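Local coordinates for uncharacterized SnoaL-like Protein (Agrobacterium tumefaciens str. C58, PDB 3DXO) that is of unknown function but, as a member of the SnoaL-like family with the NTF2-type fold, may act as an isomerase, at residues D20-R23 / R24-L27; D74-G77 / N78-R81. All coordinates share one frame; numbering follows the deposited sequence. Where two conformers were deposited one is given.

Interaction 1. Residues D20-R23 / R24-L27; sequences DNER and RRHL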
ATOM      1  N   ASP B  20     -20.449 -18.724   4.661  1.00 25.04           N
ATOM      2  CA  ASP B  20     -21.505 -18.455   5.643  1.00 24.36           C
ATOM      3  C   ASP B  20     -21.333 -17.082   6.264  1.00 24.55           C
ATOM      4  O   ASP B  20     -20.247 -16.741   6.732  1.00 26.77           O
ATOM      5  CB  ASP B  20     -21.450 -19.479   6.730  1.00 22.95           C
ATOM      6  CG  ASP B  20     -22.650 -19.454   7.587  1.00 22.71           C
ATOM      7  OD1 ASP B  20     -23.735 -19.803   7.102  1.00 23.11           O
ATOM      8  OD2 ASP B  20     -22.511 -19.154   8.771  1.00 22.40           O
ATOM      9  N   ASN B  21     -22.391 -16.287   6.281  1.00 23.97           N
ATOM     10  CA  ASN B  21     -22.334 -14.929   6.829  0.50 24.73           C
ATOM     11  C   ASN B  21     -22.018 -14.946   8.348  1.00 24.81           C
ATOM     12  O   ASN B  21     -21.241 -14.132   8.841  1.00 25.22           O
ATOM     13  CB  ASN B  21     -23.628 -14.133   6.500  0.50 25.09           C
ATOM     14  CG  ASN B  21     -23.782 -13.789   4.973  0.50 26.06           C
ATOM     15  OD1 ASN B  21     -22.818 -13.388   4.292  0.50 26.37           O
ATOM     16  ND2 ASN B  21     -25.015 -13.909   4.458  0.50 26.03           N
ATOM     17  N   GLU B  22     -22.611 -15.872   9.085  1.00 25.35           N
ATOM     18  CA  GLU B  22     -22.343 -15.966  10.513  1.00 26.80           C
ATOM     19  C   GLU B  22     -20.916 -16.310  10.835  1.00 26.29           C
ATOM     20  O   GLU B  22     -20.315 -15.678  11.674  1.00 26.55           O
ATOM     21  CB  GLU B  22     -23.177 -17.048  11.107  1.00 28.44           C
ATOM     22  CG  GLU B  22     -24.525 -16.612  11.442  1.00 30.77           C
ATOM     23  CD  GLU B  22     -24.709 -16.658  12.927  1.00 34.23           C
ATOM     24  OE1 GLU B  22     -24.035 -17.534  13.572  1.00 35.05           O
ATOM     25  OE2 GLU B  22     -25.546 -15.853  13.442  1.00 37.58           O
ATOM     26  N   ARG B  23     -20.375 -17.330  10.194  1.00 25.75           N
ATOM     27  CA  ARG B  23     -19.003 -17.681  10.445  1.00 26.10           C
ATOM     28  C   ARG B  23     -18.088 -16.512  10.155  1.00 26.87           C
ATOM     29  O   ARG B  23     -17.113 -16.289  10.883  1.00 26.99           O
ATOM     30  CB  ARG B  23     -18.595 -18.879   9.624  1.00 25.91           C
ATOM     31  CG  ARG B  23     -19.276 -20.126  10.108  1.00 25.50           C
ATOM     32  CD  ARG B  23     -18.769 -21.347   9.374  1.00 25.97           C
ATOM     33  NE  ARG B  23     -19.411 -22.563   9.886  1.00 26.72           N
ATOM     34  CZ  ARG B  23     -19.071 -23.813   9.567  1.00 26.83           C
ATOM     35  NH1 ARG B  23     -18.010 -24.058   8.798  1.00 27.90           N
ATOM     36  NH2 ARG B  23     -19.726 -24.823  10.105  1.00 25.88           N
ATOM     37  N   ARG B  24     -18.427 -15.737   9.129  1.00 27.22           N
ATOM     38  CA  ARG B  24     -17.637 -14.577   8.772  1.00 27.04           C
ATOM     39  C   ARG B  24     -17.662 -13.499   9.845  1.00 26.59           C
ATOM     40  O   ARG B  24     -16.641 -12.863  10.079  1.00 27.09           O
ATOM     41  CB  ARG B  24     -18.154 -14.029   7.500  1.00 26.50           C
ATOM     42  CG  ARG B  24     -17.140 -13.225   6.701  1.00 27.65           C
ATOM     43  CD  ARG B  24     -17.778 -12.743   5.381  1.00 27.85           C
ATOM     44  NE  ARG B  24     -18.807 -13.730   5.033  1.00 29.22           N
ATOM     45  CZ  ARG B  24     -19.534 -13.732   3.955  1.00 28.53           C
ATOM     46  NH1 ARG B  24     -19.323 -12.832   3.093  1.00 31.57           N
ATOM     47  NH2 ARG B  24     -20.433 -14.659   3.729  1.00 28.61           N
ATOM     48  N   ARG B  25     -18.794 -13.274  10.506  1.00 25.88           N
ATOM     49  CA  ARG B  25     -18.796 -12.277  11.589  1.00 26.55           C
ATOM     50  C   ARG B  25     -17.804 -12.687  12.645  1.00 25.94           C
ATOM     51  O   ARG B  25     -17.007 -11.891  13.125  1.00 27.21           O
ATOM     52  CB  ARG B  25     -20.156 -12.103  12.232  1.00 26.51           C
ATOM     53  CG  ARG B  25     -21.138 -11.530  11.311  1.00 27.22           C
ATOM     54  CD  ARG B  25     -22.446 -11.261  12.019  1.00 28.20           C
ATOM     55  NE  ARG B  25     -23.457 -11.136  10.985  1.00 28.89           N
ATOM     56  CZ  ARG B  25     -24.393 -12.035  10.687  1.00 29.62           C
ATOM     57  NH1 ARG B  25     -24.592 -13.161  11.418  1.00 29.95           N
ATOM     58  NH2 ARG B  25     -25.206 -11.766   9.661  1.00 29.99           N
ATOM     59  N   HIS B  26     -17.852 -13.957  12.988  1.00 25.18           N
ATOM     60  CA  HIS B  26     -16.934 -14.577  13.955  0.50 24.14           C
ATOM     61  C   HIS B  26     -15.484 -14.365  13.524  1.00 24.69           C
ATOM     62  O   HIS B  26     -14.636 -14.022  14.300  1.00 24.51           O
ATOM     63  CB  HIS B  26     -17.253 -16.091  14.123  0.50 22.47           C
ATOM     64  CG  HIS B  26     -16.119 -16.910  14.675  0.50 21.59           C
ATOM     65  ND1 HIS B  26     -15.774 -16.915  16.012  0.50 20.86           N
ATOM     66  CD2 HIS B  26     -15.262 -17.764  14.063  0.50 20.59           C
ATOM     67  CE1 HIS B  26     -14.739 -17.713  16.193  0.50 20.15           C
ATOM     68  NE2 HIS B  26     -14.414 -18.247  15.029  0.50 19.89           N
ATOM     69  N   LEU B  27     -15.206 -14.581  12.250  1.00 25.14           N
ATOM     70  CA  LEU B  27     -13.837 -14.431  11.746  1.00 26.05           C
ATOM     71  C   LEU B  27     -13.350 -12.971  11.815  1.00 26.43           C
ATOM     72  O   LEU B  27     -12.244 -12.721  12.264  1.00 26.40           O
ATOM     73  CB  LEU B  27     -13.709 -14.941  10.294  1.00 26.18           C
ATOM     74  CG  LEU B  27     -13.911 -16.432   9.963  1.00 25.27           C
ATOM     75  CD1 LEU B  27     -13.832 -16.724   8.459  1.00 23.42           C
ATOM     76  CD2 LEU B  27     -12.913 -17.266  10.743  1.00 23.67           C
TER

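Interaction 2. Residues D74-G77 / N78-R81; sequences DGHG and NFTR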
ATOM      1  N   ASP B  74       4.637  -9.906   1.965  1.00 26.24           N
ATOM      2  CA  ASP B  74       5.821  -9.372   2.600  1.00 25.72           C
ATOM      3  C   ASP B  74       5.404  -8.253   3.536  1.00 25.91           C
ATOM      4  O   ASP B  74       4.217  -8.012   3.764  1.00 25.60           O
ATOM      5  CB  ASP B  74       6.822  -8.868   1.536  1.00 25.63           C
ATOM      6  CG  ASP B  74       6.307  -7.667   0.751  1.00 24.80           C
ATOM      7  OD1 ASP B  74       5.094  -7.559   0.535  1.00 24.86           O
ATOM      8  OD2 ASP B  74       7.117  -6.833   0.334  1.00 24.03           O
ATOM      9  N   GLY B  75       6.386  -7.550   4.079  1.00 26.41           N
ATOM     10  CA  GLY B  75       6.077  -6.433   4.931  1.00 26.52           C
ATOM     11  C   GLY B  75       7.173  -6.057   5.885  1.00 26.46           C
ATOM     12  O   GLY B  75       8.325  -6.470   5.745  1.00 25.75           O
ATOM     13  N   HIS B  76       6.775  -5.246   6.856  1.00 26.84           N
ATOM     14  CA  HIS B  76       7.675  -4.719   7.870  1.00 26.83           C
ATOM     15  C   HIS B  76       6.853  -4.065   8.964  1.00 26.36           C
ATOM     16  O   HIS B  76       5.751  -3.574   8.697  1.00 26.16           O
ATOM     17  CB  HIS B  76       8.655  -3.712   7.260  1.00 26.70           C
ATOM     18  CG  HIS B  76       7.992  -2.611   6.504  1.00 26.53           C
ATOM     19  ND1 HIS B  76       7.502  -1.480   7.117  1.00 26.53           N
ATOM     20  CD2 HIS B  76       7.735  -2.470   5.186  1.00 26.88           C
ATOM     21  CE1 HIS B  76       6.978  -0.683   6.205  1.00 26.80           C
ATOM     22  NE2 HIS B  76       7.116  -1.256   5.024  1.00 26.95           N
ATOM     23  N   GLY B  77       7.380  -4.091  10.185  1.00 25.76           N
ATOM     24  CA  GLY B  77       6.678  -3.571  11.356  1.00 25.44           C
ATOM     25  C   GLY B  77       5.321  -4.238  11.421  1.00 25.24           C
ATOM     26  O   GLY B  77       5.221  -5.447  11.229  1.00 24.27           O
ATOM     27  N   ASN B  78       4.282  -3.431  11.631  1.00 25.70           N
ATOM     28  CA  ASN B  78       2.899  -3.895  11.662  1.00 26.66           C
ATOM     29  C   ASN B  78       2.237  -3.834  10.276  1.00 26.67           C
ATOM     30  O   ASN B  78       1.018  -3.914  10.162  1.00 25.77           O
ATOM     31  CB  ASN B  78       2.078  -3.080  12.667  1.00 27.60           C
ATOM     32  CG  ASN B  78       1.921  -1.624  12.252  1.00 29.26           C
ATOM     33  OD1 ASN B  78       2.903  -0.931  11.970  1.00 30.43           O
ATOM     34  ND2 ASN B  78       0.674  -1.146  12.219  1.00 30.46           N
ATOM     35  N   PHE B  79       3.033  -3.685   9.219  1.00 27.25           N
ATOM     36  CA  PHE B  79       2.489  -3.682   7.848  1.00 27.01           C
ATOM     37  C   PHE B  79       2.718  -4.988   7.105  1.00 27.24           C
ATOM     38  O   PHE B  79       3.818  -5.557   7.136  1.00 27.06           O
ATOM     39  CB  PHE B  79       3.093  -2.552   7.003  1.00 26.15           C
ATOM     40  CG  PHE B  79       2.686  -1.197   7.454  1.00 25.96           C
ATOM     41  CD1 PHE B  79       1.405  -0.725   7.188  1.00 25.43           C
ATOM     42  CD2 PHE B  79       3.568  -0.393   8.148  1.00 25.64           C
ATOM     43  CE1 PHE B  79       1.012   0.528   7.612  1.00 25.15           C
ATOM     44  CE2 PHE B  79       3.182   0.863   8.566  1.00 25.66           C
ATOM     45  CZ  PHE B  79       1.895   1.323   8.297  1.00 25.49           C
ATOM     46  N   THR B  80       1.659  -5.444   6.446  1.00 27.15           N
ATOM     47  CA  THR B  80       1.704  -6.588   5.558  1.00 26.99           C
ATOM     48  C   THR B  80       1.175  -6.163   4.179  1.00 26.13           C
ATOM     49  O   THR B  80       0.251  -5.375   4.076  1.00 25.38           O
ATOM     50  CB  THR B  80       0.866  -7.746   6.115  1.00 27.21           C
ATOM     51  OG1 THR B  80       1.428  -8.162   7.370  1.00 27.69           O
ATOM     52  CG2 THR B  80       0.834  -8.917   5.132  1.00 26.76           C
ATOM     53  N   ARG B  81       1.814  -6.653   3.128  1.00 26.38           N
ATOM     54  CA  ARG B  81       1.383  -6.420   1.754  1.00 26.42           C
ATOM     55  C   ARG B  81       1.272  -7.739   1.014  1.00 26.16           C
ATOM     56  O   ARG B  81       2.159  -8.593   1.105  1.00 25.73           O
ATOM     57  CB  ARG B  81       2.374  -5.572   0.972  1.00 26.89           C
ATOM     58  CG  ARG B  81       2.043  -5.584  -0.527  1.00 26.82           C
ATOM     59  CD  ARG B  81       2.996  -4.809  -1.397  1.00 26.33           C
ATOM     60  NE  ARG B  81       4.340  -5.355  -1.406  1.00 25.42           N
ATOM     61  CZ  ARG B  81       5.240  -5.053  -2.323  1.00 25.18           C
ATOM     62  NH1 ARG B  81       4.933  -4.255  -3.324  1.00 25.22           N
ATOM     63  NH2 ARG B  81       6.455  -5.561  -2.250  1.00 25.51           N
TER

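Interaction 1. Residues D20-R23 / R24-L27
One bend in the Arg24 side chain, at chi3 (-28°), brings it beside Asn21; CG lies opposite the backbone N (chi1 -155°), and the bend turns the guanidinium back toward the start of the helix. There it runs alongside the Asn21 side chain, both pointing the same way. In the conformer given, Asn21 OD1 sits over one face of the guanidinium, 2.8 Å from Arg24 NH2, but the angle is poor for a hydrogen bond and the contact is doubtful. Next along, Glu22 is bent at chi2, and Arg25, three residues on, reaches out extended, with carboxylate and guanidinium nearly perpendicular, 86° apart. Their salt bridge is long, 3.5 Å from Glu22 OE2 to Arg25 NH1.

All this sits on the first turns of helix 21-31. Asp20 is the N-cap: its OD2 accepts from Arg23 N at 3.1 Å, on the anti side of the carboxylate. The regular i to i+4 bonds begin with Arg24 N to Asp20 O and run on to Leu27 N, 2.9 Å from Arg23 O. Glu18 touches Arg23, Arg24 and Leu27, while Arg24 NH1 comes close to Arg59 NE, a like charge.

The cap ties down an amide N-H that the helix itself cannot pair, and its negative charge probably steadies the positive end of the helix dipole; the splayed Glu22-Arg25 pair probably adds only a modest electrostatic pull at the surface.

Interaction 2. Residues D74-G77 / N78-R81
Asp74 and Arg81 face each other across the hairpin and are joined through both backbone and side chains. Arg81 presents the side of its guanidinium: NE donates to Asp74 OD1 at 3.0 Å, on the syn lone pair, and NH2 to Asp74 OD2, also 3.0 Å. The second bond comes in 29° out of the carboxylate plane, the two flat groups being turned against each other. A bend at chi3 (64°) swings the arginine tip across to the aspartate. Two bonds, one to each oxygen, restrain the carboxylate's rotation, and Arg81 NH2 also makes a salt bridge to Asp117 of the second subunit.

Strands 66-76 and 79-87 form an antiparallel beta hairpin closed by a type II' turn from His76 to Phe79, with Gly77 at positive phi in its first corner. Asp74-Arg81 and His76-Phe79 are hydrogen-bonded pairs; between them Gly75 meets Thr80 with CA atoms 4.4 Å apart.

Phe79 lies on the same face as Asp74, His76 and Arg81. Its CB lies over one face of the His76 imidazole, beyond close contact, and its CD2 is 3.9 Å from His76 CE1, the rings inclined at 56°. His76 NE2 donates to Gly114 O of the second subunit, whose Val113 packs on Phe79.

Overall arrangement
Interaction 1 and interaction 2 lie on opposite sides of the chain's centre, 26 Å apart between their centres and about 15 Å at their nearest atoms, so neither touches the other. The first opens helix 21-31; the second is the hairpin end of the sheet, where helix 3-17 meets Thr80 through Gln4 and Ile8. They also differ in their surroundings: residues 74-81 meet the second subunit, whereas no other chain of the assembly touches residues 20-27. A PEG molecule, probably from the crystallisation liquor, lies by Asn21 ND2, to which it makes a weak hydrogen bond; the modelled approach, about 2 Å, is doubtfully short, and this alone does not identify an active site.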